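Local coordinates for protein dehalogenase-like hydrolase (PDB 3UMB) that probably catalyses the hydrolytic dehalogenation of small (S)-2-haloalkanoic acids to the corresponding (R)-2-hydroxyalkanoic acids, releasing halide, at residues 9-13 with 14-18; 217-220 with 221-224; 93-96 with 97-100. One frame throughout, in Å; residues are numbered along the deposited sequence.

Contact 1 of 3, residues 9-13 with 14-18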
ATOM      1  N   PHE A   9       7.061 -12.511  16.664  1.00 26.02           N
ATOM      2  CA  PHE A   9       5.710 -12.056  16.447  1.00 26.59           C
ATOM      3  C   PHE A   9       5.667 -10.622  15.945  1.00 26.33           C
ATOM      4  O   PHE A   9       6.396  -9.769  16.413  1.00 26.53           O
ATOM      5  CB  PHE A   9       4.902 -12.108  17.757  1.00 27.22           C
ATOM      6  CG  PHE A   9       4.717 -13.492  18.300  1.00 28.00           C
ATOM      7  CD1 PHE A   9       5.628 -14.014  19.222  1.00 30.81           C
ATOM      8  CD2 PHE A   9       3.633 -14.256  17.920  1.00 30.51           C
ATOM      9  CE1 PHE A   9       5.456 -15.300  19.740  1.00 33.33           C
ATOM     10  CE2 PHE A   9       3.441 -15.558  18.413  1.00 32.38           C
ATOM     11  CZ  PHE A   9       4.349 -16.081  19.334  1.00 33.28           C
ATOM     12  N   ASP A  10       4.787 -10.406  14.986  1.00 26.79           N
ATOM     13  CA  ASP A  10       4.144  -9.119  14.689  1.00 27.40           C
ATOM     14  C   ASP A  10       3.327  -8.653  15.921  1.00 27.61           C
ATOM     15  O   ASP A  10       2.901  -9.456  16.752  1.00 27.09           O
ATOM     16  CB  ASP A  10       3.199  -9.400  13.524  1.00 28.78           C
ATOM     17  CG  ASP A  10       2.506  -8.183  13.009  1.00 31.71           C
ATOM     18  OD1 ASP A  10       3.133  -7.088  13.025  1.00 35.81           O
ATOM     19  OD2 ASP A  10       1.328  -8.343  12.584  1.00 35.05           O
ATOM     20  N   ALA A  11       3.101  -7.364  16.041  1.00 28.35           N
ATOM     21  CA  ALA A  11       2.412  -6.814  17.201  1.00 30.07           C
ATOM     22  C   ALA A  11       0.840  -6.795  17.062  1.00 30.95           C
ATOM     23  O   ALA A  11       0.099  -7.677  17.568  1.00 31.28           O
ATOM     24  CB  ALA A  11       2.998  -5.343  17.509  1.00 29.60           C
ATOM     25  N   TYR A  12       0.381  -5.787  16.355  1.00 32.98           N
ATOM     26  CA  TYR A  12      -1.033  -5.444  16.182  1.00 35.04           C
ATOM     27  C   TYR A  12      -1.831  -6.518  15.440  1.00 35.93           C
ATOM     28  O   TYR A  12      -1.400  -6.999  14.403  1.00 36.20           O
ATOM     29  CB  TYR A  12      -1.075  -4.114  15.432  1.00 35.25           C
ATOM     30  CG  TYR A  12      -0.274  -3.044  16.152  1.00 37.94           C
ATOM     31  CD1 TYR A  12      -0.603  -2.692  17.466  1.00 41.31           C
ATOM     32  CD2 TYR A  12       0.829  -2.416  15.566  1.00 40.78           C
ATOM     33  CE1 TYR A  12       0.117  -1.712  18.190  1.00 42.69           C
ATOM     34  CE2 TYR A  12       1.589  -1.418  16.303  1.00 42.19           C
ATOM     35  CZ  TYR A  12       1.208  -1.066  17.624  1.00 42.99           C
ATOM     36  OH  TYR A  12       1.886  -0.119  18.432  1.00 40.91           O
ATOM     37  N   GLY A  13      -2.981  -6.913  16.003  1.00 37.19           N
ATOM     38  CA  GLY A  13      -3.836  -7.950  15.402  1.00 37.15           C
ATOM     39  C   GLY A  13      -3.325  -9.363  15.666  1.00 38.32           C
ATOM     40  O   GLY A  13      -4.040 -10.361  15.449  1.00 37.60           O
ATOM     41  N   THR A  14      -2.083  -9.465  16.154  1.00 39.13           N
ATOM     42  CA  THR A  14      -1.440 -10.755  16.369  1.00 39.91           C
ATOM     43  C   THR A  14      -1.393 -10.971  17.891  1.00 40.87           C
ATOM     44  O   THR A  14      -2.069 -11.844  18.463  1.00 40.37           O
ATOM     45  CB  THR A  14      -0.009 -10.750  15.731  1.00 39.80           C
ATOM     46  OG1 THR A  14      -0.085 -10.447  14.313  1.00 40.72           O
ATOM     47  CG2 THR A  14       0.703 -12.057  15.975  1.00 38.38           C
ATOM     48  N   LEU A  15      -0.607 -10.120  18.541  1.00 42.26           N
ATOM     49  CA  LEU A  15      -0.423 -10.173  19.981  1.00 42.33           C
ATOM     50  C   LEU A  15      -1.483  -9.337  20.655  1.00 42.61           C
ATOM     51  O   LEU A  15      -2.036  -9.753  21.692  1.00 41.65           O
ATOM     52  CB  LEU A  15       0.961  -9.642  20.345  1.00 42.46           C
ATOM     53  CG  LEU A  15       2.085 -10.579  19.927  1.00 41.35           C
ATOM     54  CD1 LEU A  15       3.412  -9.923  20.214  1.00 38.92           C
ATOM     55  CD2 LEU A  15       1.936 -11.940  20.628  1.00 39.10           C
ATOM     56  N   PHE A  16      -1.728  -8.173  20.045  1.00 42.79           N
ATOM     57  CA  PHE A  16      -2.615  -7.151  20.554  1.00 43.64           C
ATOM     58  C   PHE A  16      -3.905  -6.968  19.732  1.00 43.89           C
ATOM     59  O   PHE A  16      -3.841  -6.587  18.555  1.00 44.79           O
ATOM     60  CB  PHE A  16      -1.923  -5.789  20.508  1.00 44.15           C
ATOM     61  CG  PHE A  16      -0.521  -5.767  21.037  1.00 46.30           C
ATOM     62  CD1 PHE A  16      -0.127  -6.563  22.100  1.00 47.64           C
ATOM     63  CD2 PHE A  16       0.403  -4.884  20.482  1.00 48.59           C
ATOM     64  CE1 PHE A  16       1.181  -6.501  22.573  1.00 49.18           C
ATOM     65  CE2 PHE A  16       1.700  -4.802  20.958  1.00 48.80           C
ATOM     66  CZ  PHE A  16       2.094  -5.614  22.002  1.00 49.57           C
ATOM     67  N   ASP A  17      -5.065  -7.151  20.367  1.00 43.89           N
ATOM     68  CA  ASP A  17      -6.364  -6.860  19.725  1.00 43.95           C
ATOM     69  C   ASP A  17      -6.551  -5.337  19.576  1.00 44.36           C
ATOM     70  O   ASP A  17      -6.671  -4.611  20.591  1.00 44.83           O
ATOM     71  CB  ASP A  17      -7.525  -7.518  20.525  1.00 43.88           C
ATOM     72  CG  ASP A  17      -8.860  -7.609  19.738  1.00 43.74           C
ATOM     73  OD1 ASP A  17      -9.059  -6.849  18.748  1.00 43.09           O
ATOM     74  OD2 ASP A  17      -9.720  -8.449  20.137  1.00 41.71           O
ATOM     75  N   VAL A  18      -6.545  -4.867  18.321  1.00 44.16           N
ATOM     76  CA  VAL A  18      -6.814  -3.454  17.944  1.00 44.45           C
ATOM     77  C   VAL A  18      -8.336  -3.128  18.079  1.00 45.82           C
ATOM     78  O   VAL A  18      -8.775  -1.965  17.994  1.00 44.75           O
ATOM     79  CB  VAL A  18      -6.290  -3.221  16.462  1.00 44.47           C
ATOM     80  CG1 VAL A  18      -6.807  -1.939  15.794  1.00 43.96           C
ATOM     81  CG2 VAL A  18      -4.819  -3.245  16.450  1.00 44.19           C
TER
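Ala11 O is the acceptor at the centre of this turn. It takes three backbone N-H groups, from Thr14, Leu15 and Phe16. The bond from Leu15 N to Ala11 O is the shortest, 2.7 Å, and lies in the carbonyl plane. Thr14 N and Phe16 N lie out of that plane, on opposite sides of it, with Phe16 N 3.1 Å from Ala11 O. Gly13 N returns a bond to Phe16 O, 2.7 Å long. Thr14 OG1 donates to Asp10 OD2 at 3.1 Å, reaching it on the anti side and 33° out of the carboxylate plane. Ser179 OG also binds Asp10 OD2. The Thr14 hydroxyl thus gives one bond, to Asp10 OD2, and takes one, from Ser180 N. Gly13 O accepts from Ser180 OG and Arg200 NE, and Thr14 O from Arg200 NH2 and Asn104 ND2.

Leu15 CD1 meets Phe9 CB at 3.6 Å, while CD2 of the same leucine makes a CH-pi contact over the Phe9 ring, 4.3 Å from its centroid. The edge of Phe16 turns toward the face of Tyr12 in an offset edge-to-face pair, planes at 64°. Ala11 CB touches Phe16 CE2 at 3.7 Å.

Residues 10-14 read Asp-Ala-Tyr-Gly-Thr, matching the first motif of the HAD superfamily, whose first Asp is the nucleophile in relatives. The tight turn agrees with the squiggle that follows this motif. Phe9 ends strand 6-9 of the parallel sheet and packs on helix 219-227. Tyr12 and Phe16 reach helix 126-134, and strand 16-17 pairs with strand 99-100.

Contact 2 of 3, residues 217-220 with 221-224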
ATOM      1  N   HIS A 217      -6.295 -19.942  12.601  1.00 33.62           N
ATOM      2  CA  HIS A 217      -7.320 -18.966  12.935  1.00 34.32           C
ATOM      3  C   HIS A 217      -6.957 -18.151  14.141  1.00 34.30           C
ATOM      4  O   HIS A 217      -7.443 -17.038  14.307  1.00 33.37           O
ATOM      5  CB  HIS A 217      -8.649 -19.687  13.165  1.00 34.78           C
ATOM      6  CG  HIS A 217      -9.726 -18.814  13.716  1.00 38.08           C
ATOM      7  ND1 HIS A 217     -10.250 -18.990  14.983  1.00 42.11           N
ATOM      8  CD2 HIS A 217     -10.376 -17.746  13.179  1.00 41.58           C
ATOM      9  CE1 HIS A 217     -11.167 -18.057  15.205  1.00 43.75           C
ATOM     10  NE2 HIS A 217     -11.272 -17.299  14.120  1.00 41.87           N
ATOM     11  N   ASP A 218      -6.083 -18.697  14.982  1.00 35.78           N
ATOM     12  CA  ASP A 218      -5.694 -18.048  16.228  1.00 36.68           C
ATOM     13  C   ASP A 218      -4.369 -18.577  16.747  1.00 37.40           C
ATOM     14  O   ASP A 218      -3.749 -19.468  16.151  1.00 37.03           O
ATOM     15  CB  ASP A 218      -6.790 -18.234  17.276  1.00 37.55           C
ATOM     16  CG  ASP A 218      -7.103 -19.702  17.565  1.00 38.88           C
ATOM     17  OD1 ASP A 218      -6.463 -20.614  16.957  1.00 37.67           O
ATOM     18  OD2 ASP A 218      -8.033 -19.915  18.383  1.00 40.42           O
HETATM   19  N   MSE A 219      -3.933 -17.998  17.853  1.00 38.49           N
HETATM   20  CA  MSE A 219      -2.638 -18.303  18.445  1.00 39.68           C
HETATM   21  C   MSE A 219      -2.442 -19.727  18.899  1.00 40.61           C
HETATM   22  O   MSE A 219      -1.315 -20.278  18.913  1.00 41.01           O
HETATM   23  CB  MSE A 219      -2.443 -17.367  19.600  1.00 39.78           C
HETATM   24  CG  MSE A 219      -1.979 -16.050  19.082  1.00 42.08           C
HETATM   25 SE   MSE A 219      -0.028 -16.103  18.898  1.00 49.72          SE
HETATM   26  CE  MSE A 219       0.362 -15.265  20.649  1.00 37.34           C
ATOM     27  N   ARG A 220      -3.562 -20.331  19.262  1.00 41.92           N
ATOM     28  CA  ARG A 220      -3.585 -21.684  19.742  1.00 42.40           C
ATOM     29  C   ARG A 220      -3.437 -22.613  18.566  1.00 42.39           C
ATOM     30  O   ARG A 220      -2.836 -23.667  18.699  1.00 42.83           O
ATOM     31  CB  ARG A 220      -4.873 -21.919  20.524  1.00 43.39           C
ATOM     32  CG  ARG A 220      -4.986 -20.992  21.749  1.00 46.21           C
ATOM     33  CD  ARG A 220      -6.330 -21.089  22.520  1.00 49.82           C
ATOM     34  NE  ARG A 220      -7.437 -20.464  21.789  1.00 50.73           N
ATOM     35  CZ  ARG A 220      -8.643 -20.208  22.294  1.00 52.13           C
ATOM     36  NH1 ARG A 220      -8.918 -20.482  23.574  1.00 53.80           N
ATOM     37  NH2 ARG A 220      -9.581 -19.667  21.517  1.00 50.98           N
ATOM     38  N   ASP A 221      -3.918 -22.233  17.385  1.00 42.25           N
ATOM     39  CA  ASP A 221      -3.532 -23.014  16.209  1.00 42.55           C
ATOM     40  C   ASP A 221      -2.027 -22.967  15.980  1.00 42.21           C
ATOM     41  O   ASP A 221      -1.459 -23.948  15.487  1.00 42.48           O
ATOM     42  CB  ASP A 221      -4.279 -22.591  14.944  1.00 42.70           C
ATOM     43  CG  ASP A 221      -5.746 -22.990  14.967  1.00 43.70           C
ATOM     44  OD1 ASP A 221      -6.089 -24.077  15.506  1.00 45.25           O
ATOM     45  OD2 ASP A 221      -6.557 -22.198  14.446  1.00 44.28           O
ATOM     46  N   LEU A 222      -1.385 -21.845  16.326  1.00 41.91           N
ATOM     47  CA  LEU A 222       0.070 -21.693  16.127  1.00 41.94           C
ATOM     48  C   LEU A 222       0.846 -22.670  17.012  1.00 43.29           C
ATOM     49  O   LEU A 222       1.772 -23.346  16.549  1.00 42.95           O
ATOM     50  CB  LEU A 222       0.545 -20.257  16.407  1.00 40.74           C
ATOM     51  CG  LEU A 222       2.063 -20.184  16.695  1.00 38.73           C
ATOM     52  CD1 LEU A 222       2.901 -20.434  15.471  1.00 31.09           C
ATOM     53  CD2 LEU A 222       2.446 -18.894  17.320  1.00 37.53           C
ATOM     54  N   LEU A 223       0.458 -22.709  18.292  1.00 45.39           N
ATOM     55  CA  LEU A 223       0.923 -23.730  19.253  1.00 46.43           C
ATOM     56  C   LEU A 223       0.770 -25.136  18.681  1.00 47.35           C
ATOM     57  O   LEU A 223       1.736 -25.911  18.695  1.00 47.78           O
ATOM     58  CB  LEU A 223       0.149 -23.612  20.568  1.00 46.61           C
ATOM     59  CG  LEU A 223       0.759 -24.238  21.832  1.00 47.81           C
ATOM     60  CD1 LEU A 223       2.255 -23.938  22.025  1.00 46.25           C
ATOM     61  CD2 LEU A 223      -0.051 -23.789  23.072  1.00 49.77           C
ATOM     62  N   GLN A 224      -0.424 -25.458  18.167  1.00 48.08           N
ATOM     63  CA  GLN A 224      -0.676 -26.775  17.562  1.00 48.89           C
ATOM     64  C   GLN A 224       0.521 -27.085  16.665  1.00 48.89           C
ATOM     65  O   GLN A 224       1.180 -28.107  16.810  1.00 48.94           O
ATOM     66  CB  GLN A 224      -1.957 -26.790  16.694  1.00 49.45           C
ATOM     67  CG  GLN A 224      -3.250 -27.437  17.243  1.00 51.75           C
ATOM     68  CD  GLN A 224      -4.367 -27.641  16.129  1.00 55.36           C
ATOM     69  OE1 GLN A 224      -5.074 -26.694  15.721  1.00 55.33           O
ATOM     70  NE2 GLN A 224      -4.513 -28.891  15.664  1.00 55.04           N
TER
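His217 N donates to Asp221 OD2 at 2.9 Å, in a fairly straight bond of 164°. Asp221 OD2 accepts with its anti lone pair, directed away from OD1. A second bond runs the other way along the chain. Asp221 N donates to Asp218 OD1 at 3.0 Å and meets that oxygen from above the carboxylate plane. Asp218 CG stands between its backbone N and carbonyl carbon, chi1 58°, which turns the carboxylate back over the first turn.

Asp218 is therefore the N-cap of helix 219-227, the last helix of this HAD-type chain, which follows strand 214-216 at the edge of the parallel sheet. The capping leaves two acceptors close together: Asp218 OD1 and Asp221 OD2 are 3.0 Å apart, with the carboxylate planes 55° to each other. This closeness could raise the proton affinity of one acid. Arg220 may offset part of the charge, since its NE forms a salt bridge of 3.5 Å with Asp218 OD2, which lies at the guanidinium edge.

After a weak bond from Leu222 N to Asp218 O, the regular helix bonds follow. Leu223 N donates to Met219 O at 3.1 Å, and Gln224 N to Arg220 O. On the inner side Met219, modelled as selenomethionine, lies alongside Leu222 and points the same way, Met219 SE to Leu222 CD2 4.0 Å. Leu222 also touches Phe196 of strand 194-198, and Leu223 rests on helix 104-112.

Contact 3 of 3, residues 93-96 with 97-100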
ATOM      1  N   ARG A  93      -4.283   7.848  22.657  1.00 37.85           N
ATOM      2  CA  ARG A  93      -4.243   7.139  23.956  1.00 38.70           C
ATOM      3  C   ARG A  93      -4.746   5.732  23.823  1.00 39.40           C
ATOM      4  O   ARG A  93      -4.093   4.769  24.218  1.00 38.83           O
ATOM      5  CB  ARG A  93      -5.111   7.823  25.022  1.00 39.13           C
ATOM      6  CG  ARG A  93      -4.528   9.135  25.543  1.00 40.84           C
ATOM      7  CD  ARG A  93      -5.187   9.624  26.833  1.00 43.62           C
ATOM      8  NE  ARG A  93      -6.197  10.674  26.625  1.00 46.21           N
ATOM      9  CZ  ARG A  93      -5.949  11.981  26.451  1.00 46.96           C
ATOM     10  NH1 ARG A  93      -4.700  12.461  26.417  1.00 48.05           N
ATOM     11  NH2 ARG A  93      -6.972  12.822  26.289  1.00 45.86           N
ATOM     12  N   GLU A  94      -5.924   5.603  23.246  1.00 40.45           N
ATOM     13  CA  GLU A  94      -6.470   4.304  23.039  1.00 41.28           C
ATOM     14  C   GLU A  94      -5.481   3.453  22.290  1.00 42.55           C
ATOM     15  O   GLU A  94      -5.356   2.267  22.576  1.00 42.46           O
ATOM     16  CB  GLU A  94      -7.776   4.388  22.260  1.00 41.25           C
ATOM     17  CG  GLU A  94      -8.610   3.184  22.467  1.00 40.51           C
ATOM     18  CD  GLU A  94      -9.292   3.173  23.804  1.00 41.71           C
ATOM     19  OE1 GLU A  94      -9.588   4.276  24.342  1.00 42.72           O
ATOM     20  OE2 GLU A  94      -9.529   2.055  24.303  1.00 40.34           O
ATOM     21  N   TYR A  95      -4.780   4.063  21.333  1.00 44.46           N
ATOM     22  CA  TYR A  95      -3.847   3.321  20.456  1.00 46.48           C
ATOM     23  C   TYR A  95      -2.608   2.898  21.234  1.00 47.02           C
ATOM     24  O   TYR A  95      -2.125   1.785  21.065  1.00 46.80           O
ATOM     25  CB  TYR A  95      -3.438   4.125  19.179  1.00 46.75           C
ATOM     26  CG  TYR A  95      -3.183   3.236  17.948  1.00 48.95           C
ATOM     27  CD1 TYR A  95      -3.931   3.381  16.791  1.00 50.05           C
ATOM     28  CD2 TYR A  95      -2.227   2.230  17.966  1.00 51.56           C
ATOM     29  CE1 TYR A  95      -3.730   2.553  15.683  1.00 51.42           C
ATOM     30  CE2 TYR A  95      -2.021   1.404  16.864  1.00 52.66           C
ATOM     31  CZ  TYR A  95      -2.774   1.576  15.729  1.00 52.65           C
ATOM     32  OH  TYR A  95      -2.564   0.761  14.642  1.00 55.61           O
ATOM     33  N   ALA A  96      -2.107   3.797  22.082  1.00 48.37           N
ATOM     34  CA  ALA A  96      -0.937   3.506  22.916  1.00 49.38           C
ATOM     35  C   ALA A  96      -1.117   2.247  23.721  1.00 50.09           C
ATOM     36  O   ALA A  96      -0.201   1.453  23.804  1.00 50.74           O
ATOM     37  CB  ALA A  96      -0.605   4.675  23.827  1.00 48.86           C
ATOM     38  N   CYS A  97      -2.309   2.033  24.259  1.00 51.76           N
ATOM     39  CA  CYS A  97      -2.504   1.017  25.283  1.00 53.45           C
ATOM     40  C   CYS A  97      -3.603  -0.010  25.025  1.00 53.71           C
ATOM     41  O   CYS A  97      -4.752   0.178  25.425  1.00 54.40           O
ATOM     42  CB  CYS A  97      -2.732   1.708  26.617  1.00 53.81           C
ATOM     43  SG  CYS A  97      -1.280   1.534  27.688  1.00 59.92           S
ATOM     44  N   LEU A  98      -3.210  -1.137  24.435  1.00 53.98           N
ATOM     45  CA  LEU A  98      -4.151  -2.129  23.936  1.00 54.01           C
ATOM     46  C   LEU A  98      -4.078  -3.432  24.710  1.00 54.00           C
ATOM     47  O   LEU A  98      -3.130  -3.659  25.437  1.00 53.96           O
ATOM     48  CB  LEU A  98      -3.869  -2.366  22.453  1.00 54.06           C
ATOM     49  CG  LEU A  98      -4.510  -1.250  21.621  1.00 54.35           C
ATOM     50  CD1 LEU A  98      -3.800  -0.938  20.307  1.00 53.38           C
ATOM     51  CD2 LEU A  98      -5.947  -1.644  21.401  1.00 55.20           C
ATOM     52  N   SER A  99      -5.077  -4.297  24.546  1.00 53.78           N
ATOM     53  CA  SER A  99      -5.075  -5.565  25.268  1.00 53.69           C
ATOM     54  C   SER A  99      -4.875  -6.761  24.328  1.00 53.49           C
ATOM     55  O   SER A  99      -5.111  -6.691  23.115  1.00 52.86           O
ATOM     56  CB  SER A  99      -6.312  -5.709  26.207  1.00 53.90           C
ATOM     57  OG  SER A  99      -7.469  -6.255  25.589  1.00 53.98           O
ATOM     58  N   ALA A 100      -4.394  -7.846  24.926  1.00 53.43           N
ATOM     59  CA  ALA A 100      -4.036  -9.059  24.214  1.00 53.37           C
ATOM     60  C   ALA A 100      -5.267  -9.891  23.905  1.00 53.44           C
ATOM     61  O   ALA A 100      -6.334  -9.703  24.512  1.00 53.56           O
ATOM     62  CB  ALA A 100      -3.050  -9.896  25.051  1.00 53.42           C
TER
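Leu98 folds back against the last turn of helix 85-96 and sets its CD1 against Tyr95. That methyl lies 3.3 Å from Tyr95 O and 4.2 Å from Tyr95 CD2, so it meets the backbone more closely than the ring. Its approach to the ring is oblique. With CG beside its own backbone N (chi1 -80°), the leucine can reach back to the helix end, and CG comes 3.7 Å from Glu94 O. The Tyr95 side chain leaves the helix away from residues 97-100, yet its CD2 still reaches the leucine. The tyrosine hydroxyl bonds Gln44 NE2.

Cys97 is the first residue to leave helical backbone angles. Its N still donates to Arg93 O at 3.3 Å, nearly along the C=O axis, and weakly to Glu94 O. Here the chain passes from helix 85-96 to strand 99-100, which pairs antiparallel with strand 16-17. In relatives of the L-2-haloacid dehalogenase family, paired linkers of this kind join the helical cap to the core domain. The Cys97 side chain touches Ile131 of helix 126-134 and lies about 5 Å from a bound potassium ion. Glu94 OE1 forms a salt bridge with Arg24 NE of helix 19-28, which Leu98 also touches, at Ser20.

In the fold
Contact 1 is the buried one, its centre about 5 Å from that of the chain, whereas contacts 2 and 3 are partly buried. It touches both. Phe9 and Leu15 pack on Met219 of contact 2, with Phe9 CE2 3.5 Å from Met219 SE. Toward contact 3 the link is backbone: Asp17 N lies 2.8 Å from Ser99 O, a probable hydrogen bond between strands 16-17 and 99-100. Contacts 2 and 3 stay about 8 Å apart at their nearest atoms. The chemistry follows position. The loop in the core relies on a shared carbonyl and aromatic packing. The helix start in contact 2 gathers carboxylates. At the helix end of contact 3 a leucine packs against the last carbonyls.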